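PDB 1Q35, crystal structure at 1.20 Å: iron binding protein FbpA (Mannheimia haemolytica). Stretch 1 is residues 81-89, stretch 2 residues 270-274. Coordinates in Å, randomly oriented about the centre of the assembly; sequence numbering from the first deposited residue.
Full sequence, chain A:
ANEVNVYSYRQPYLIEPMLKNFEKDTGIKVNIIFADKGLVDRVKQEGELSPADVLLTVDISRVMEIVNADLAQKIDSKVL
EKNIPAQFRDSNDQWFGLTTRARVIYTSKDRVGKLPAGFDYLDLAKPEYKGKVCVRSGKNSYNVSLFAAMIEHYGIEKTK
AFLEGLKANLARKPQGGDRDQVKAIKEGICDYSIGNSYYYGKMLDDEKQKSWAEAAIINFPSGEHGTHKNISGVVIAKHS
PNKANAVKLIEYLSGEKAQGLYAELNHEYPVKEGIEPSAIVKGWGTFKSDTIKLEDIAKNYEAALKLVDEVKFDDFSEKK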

ATOM      1  N   GLU A  81      13.768 -11.748 -12.470  1.00 17.88           N
ATOM      2  CA  GLU A  81      14.135 -12.885 -11.637  1.00 18.77           C
ATOM      3  C   GLU A  81      15.281 -12.540 -10.684  1.00 18.79           C
ATOM      4  O   GLU A  81      15.255 -12.914  -9.515  1.00 19.18           O
ATOM      5  CB  GLU A  81      14.539 -14.069 -12.519  1.00 19.32           C
ATOM      6  CG  GLU A  81      14.886 -15.331 -11.751  1.00 21.31           C
ATOM      7  CD  GLU A  81      15.188 -16.499 -12.666  1.00 23.92           C
ATOM      8  OE1 GLU A  81      14.423 -17.484 -12.642  1.00 25.91           O
ATOM      9  OE2 GLU A  81      16.191 -16.426 -13.406  1.00 25.72           O
ATOM     10  N   LYS A  82      16.275 -11.824 -11.201  1.00 18.66           N
ATOM     11  CA  LYS A  82      17.461 -11.446 -10.443  1.00 18.75           C
ATOM     12  C   LYS A  82      17.152 -10.354  -9.422  1.00 18.07           C
ATOM     13  O   LYS A  82      17.645 -10.389  -8.292  1.00 18.47           O
ATOM     14  CB  LYS A  82      18.552 -10.947 -11.398  1.00 19.10           C
ATOM     15  CG  LYS A  82      19.896 -10.660 -10.737  1.00 20.89           C
ATOM     16  CD  LYS A  82      20.895 -10.079 -11.730  1.00 22.76           C
ATOM     17  CE  LYS A  82      22.132  -9.523 -11.033  1.00 24.14           C
ATOM     18  NZ  LYS A  82      22.065  -8.046 -10.869  1.00 24.89           N
ATOM     19  N   ASN A  83      16.322  -9.395  -9.823  1.00 17.20           N
ATOM     20  CA  ASN A  83      16.098  -8.183  -9.036  1.00 16.64           C
ATOM     21  C   ASN A  83      15.034  -8.332  -7.956  1.00 16.09           C
ATOM     22  O   ASN A  83      15.176  -7.768  -6.873  1.00 16.23           O
ATOM     23  CB  ASN A  83      15.726  -7.017  -9.953  1.00 16.64           C
ATOM     24  CG  ASN A  83      16.910  -6.492 -10.745  1.00 16.87           C
ATOM     25  OD1 ASN A  83      18.067  -6.765 -10.416  1.00 18.69           O
ATOM     26  ND2 ASN A  83      16.627  -5.727 -11.789  1.00 16.46           N
ATOM     27  N   ILE A  84      13.971  -9.074  -8.248  1.00 15.53           N
ATOM     28  CA  ILE A  84      12.835  -9.198  -7.338  1.00 14.76           C
ATOM     29  C   ILE A  84      12.866 -10.565  -6.656  1.00 15.02           C
ATOM     30  O   ILE A  84      12.758 -11.588  -7.335  1.00 15.19           O
ATOM     31  CB  ILE A  84      11.496  -9.017  -8.096  1.00 14.29           C
ATOM     32  CG1 ILE A  84      11.486  -7.687  -8.861  1.00 13.71           C
ATOM     33  CG2 ILE A  84      10.320  -9.113  -7.114  1.00 13.95           C
ATOM     34  CD1 ILE A  84      10.253  -7.466  -9.729  1.00 13.12           C
ATOM     35  N   PRO A  85      13.026 -10.608  -5.333  1.00 15.19           N
ATOM     36  CA  PRO A  85      12.963 -11.882  -4.612  1.00 15.71           C
ATOM     37  C   PRO A  85      11.658 -12.611  -4.902  1.00 15.89           C
ATOM     38  O   PRO A  85      10.630 -11.965  -5.111  1.00 15.75           O
ATOM     39  CB  PRO A  85      13.039 -11.457  -3.143  1.00 15.59           C
ATOM     40  CG  PRO A  85      13.737 -10.158  -3.162  1.00 15.55           C
ATOM     41  CD  PRO A  85      13.297  -9.479  -4.424  1.00 14.99           C
ATOM     42  N   ALA A  86      11.705 -13.940  -4.916  1.00 16.15           N
ATOM     43  CA  ALA A  86      10.557 -14.758  -5.304  1.00 16.12           C
ATOM     44  C   ALA A  86       9.299 -14.484  -4.478  1.00 15.97           C
ATOM     45  O   ALA A  86       8.189 -14.586  -4.989  1.00 16.07           O
ATOM     46  CB  ALA A  86      10.921 -16.241  -5.234  1.00 16.23           C
ATOM     47  N   GLN A  87       9.473 -14.132  -3.204  1.00 16.03           N
ATOM     48  CA  GLN A  87       8.337 -13.894  -2.318  1.00 15.81           C
ATOM     49  C   GLN A  87       7.561 -12.616  -2.647  1.00 14.93           C
ATOM     50  O   GLN A  87       6.467 -12.422  -2.133  1.00 14.95           O
ATOM     51  CB  GLN A  87       8.787 -13.863  -0.854  1.00 16.40           C
ATOM     52  CG  GLN A  87       9.585 -12.629  -0.447  1.00 17.58           C
ATOM     53  CD  GLN A  87       9.700 -12.473   1.052  1.00 19.19           C
ATOM     54  OE1 GLN A  87      10.804 -12.482   1.595  1.00 21.11           O
ATOM     55  NE2 GLN A  87       8.565 -12.325   1.727  1.00 19.56           N
ATOM     56  N   PHE A  88       8.134 -11.761  -3.492  1.00 13.92           N
ATOM     57  CA  PHE A  88       7.501 -10.498  -3.876  1.00 13.50           C
ATOM     58  C   PHE A  88       7.051 -10.471  -5.332  1.00 13.38           C
ATOM     59  O   PHE A  88       6.795  -9.405  -5.869  1.00 12.93           O
ATOM     60  CB  PHE A  88       8.453  -9.331  -3.596  1.00 13.57           C
ATOM     61  CG  PHE A  88       8.848  -9.213  -2.153  1.00 13.82           C
ATOM     62  CD1 PHE A  88       7.879  -9.175  -1.158  1.00 14.20           C
ATOM     63  CD2 PHE A  88      10.182  -9.169  -1.786  1.00 14.71           C
ATOM     64  CE1 PHE A  88       8.234  -9.077   0.180  1.00 14.73           C
ATOM     65  CE2 PHE A  88      10.545  -9.070  -0.444  1.00 15.11           C
ATOM     66  CZ  PHE A  88       9.566  -9.025   0.535  1.00 15.29           C
ATOM     67  N   ARG A  89       6.951 -11.633  -5.973  1.00 13.33           N
ATOM     68  CA  ARG A  89       6.352 -11.720  -7.302  1.00 13.31           C
ATOM     69  C   ARG A  89       5.614 -13.041  -7.480  1.00 13.07           C
ATOM     70  O   ARG A  89       5.827 -13.998  -6.738  1.00 13.71           O
ATOM     71  CB  ARG A  89       7.397 -11.517  -8.404  1.00 13.35           C
ATOM     72  CG  ARG A  89       8.617 -12.420  -8.322  1.00 14.46           C
ATOM     73  CD  ARG A  89       9.622 -12.167  -9.434  1.00 15.76           C
ATOM     74  NE  ARG A  89      10.928 -12.746  -9.132  1.00 17.49           N
ATOM     75  CZ  ARG A  89      11.240 -14.034  -9.255  1.00 18.51           C
ATOM     76  NH1 ARG A  89      12.461 -14.441  -8.923  1.00 19.26           N
ATOM     77  NH2 ARG A  89      10.364 -14.918  -9.723  1.00 18.69           N
ATOM     78  N   PRO A 270      12.516  -1.010  -0.648  1.00 10.37           N
ATOM     79  CA  PRO A 270      12.766  -1.671  -1.935  1.00 10.98           C
ATOM     80  C   PRO A 270      12.549  -3.171  -1.830  1.00 11.38           C
ATOM     81  O   PRO A 270      12.780  -3.748  -0.771  1.00 11.47           O
ATOM     82  CB  PRO A 270      14.245  -1.378  -2.216  1.00 11.35           C
ATOM     83  CG  PRO A 270      14.594  -0.242  -1.363  1.00 11.60           C
ATOM     84  CD  PRO A 270      13.704  -0.289  -0.160  1.00 10.63           C
ATOM     85  N   VAL A 271      12.097  -3.802  -2.910  1.00 11.69           N
ATOM     86  CA  VAL A 271      12.117  -5.267  -2.974  1.00 12.28           C
ATOM     87  C   VAL A 271      13.516  -5.801  -3.307  1.00 13.06           C
ATOM     88  O   VAL A 271      13.862  -6.914  -2.917  1.00 13.54           O
ATOM     89  CB  VAL A 271      11.085  -5.853  -3.974  1.00 12.37           C
ATOM     90  CG1 VAL A 271       9.664  -5.506  -3.541  1.00 12.36           C
ATOM     91  CG2 VAL A 271      11.352  -5.405  -5.410  1.00 12.03           C
ATOM     92  N   LYS A 272      14.316  -5.013  -4.017  1.00 13.84           N
ATOM     93  CA  LYS A 272      15.629  -5.476  -4.472  1.00 14.84           C
ATOM     94  C   LYS A 272      16.613  -5.510  -3.308  1.00 15.78           C
ATOM     95  O   LYS A 272      16.789  -4.517  -2.603  1.00 15.84           O
ATOM     96  CB  LYS A 272      16.161  -4.581  -5.590  1.00 14.84           C
ATOM     97  CG  LYS A 272      17.479  -5.065  -6.199  1.00 15.85           C
ATOM     98  CD  LYS A 272      17.841  -4.264  -7.435  1.00 17.08           C
ATOM     99  CE  LYS A 272      19.294  -4.471  -7.851  1.00 18.36           C
ATOM    100  NZ  LYS A 272      19.659  -5.904  -7.976  1.00 19.66           N
ATOM    101  N   GLU A 273      17.244  -6.663  -3.108  1.00 16.91           N
ATOM    102  CA  GLU A 273      18.228  -6.836  -2.045  1.00 18.17           C
ATOM    103  C   GLU A 273      19.467  -5.987  -2.308  1.00 18.35           C
ATOM    104  O   GLU A 273      19.876  -5.800  -3.454  1.00 18.69           O
ATOM    105  CB  GLU A 273      18.620  -8.310  -1.914  1.00 19.01           C
ATOM    106  CG  GLU A 273      17.494  -9.195  -1.414  1.00 21.15           C
ATOM    107  CD  GLU A 273      17.937 -10.627  -1.192  1.00 24.12           C
ATOM    108  OE1 GLU A 273      18.423 -10.936  -0.081  1.00 25.85           O
ATOM    109  OE2 GLU A 273      17.802 -11.440  -2.131  1.00 26.02           O
ATOM    110  N   GLY A 274      20.045  -5.458  -1.234  1.00 18.64           N
ATOM    111  CA  GLY A 274      21.240  -4.637  -1.327  1.00 18.71           C
ATOM    112  C   GLY A 274      20.972  -3.158  -1.529  1.00 18.71           C
ATOM    113  O   GLY A 274      21.909  -2.364  -1.549  1.00 19.38           O
TER
HETATM  114  O   HOH W   1      17.111  -8.714  -5.274  1.00 18.91           O
HETATM  115  O   HOH W   2      16.904 -11.389  -5.086  1.00 27.35           O

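Val271 is the apolar centre of the contact, which buries 324 Å² summed over both sides. Its CA-to-CB bond points toward stretch 1, and it has the largest area covered by the other stretch. Val271 and Ile84 are both buried. The branched valine offers a methyl to each of two neighbours: CG2 of Val271 lies 4.1 Å from CG1 of Ile84, and CG1 of Val271 lies 4.0 Å from CB of Phe88. CB of Val271 is 4.3 Å from CD of Pro85. The Pro85 ring also packs against the backbone, with its CD 3.0 Å from O of Val271. CG of Pro85 lies 4.3 Å from CG of Glu273, in the aliphatic part of that side chain.

Asn83 sits at the end of the helix, just before Ile84 leaves helical angles. Its O receives a CA-H...O contact from Lys272, with CA of Lys272 3.4 Å away. Direct backbone hydrogen bonds between the stretches are absent. Water 1 accepts a hydrogen bond from N of Glu273 at 3.0 Å and lies 2.7 Å from O of Asn83, within hydrogen-bonding reach.

The one direct hydrogen bond runs from NZ of Lys272 to OD1 of Asn83, 3.0 Å. The long lysine chain brings its amine to the amide. ND2 of Asn83 is satisfied elsewhere in the structure, so both amide atoms of this buried residue are hydrogen-bonded. At the exposed edge, NZ of Lys82 comes within 4.3 Å of NZ of Lys272, a pairing of like charges that adds no attraction.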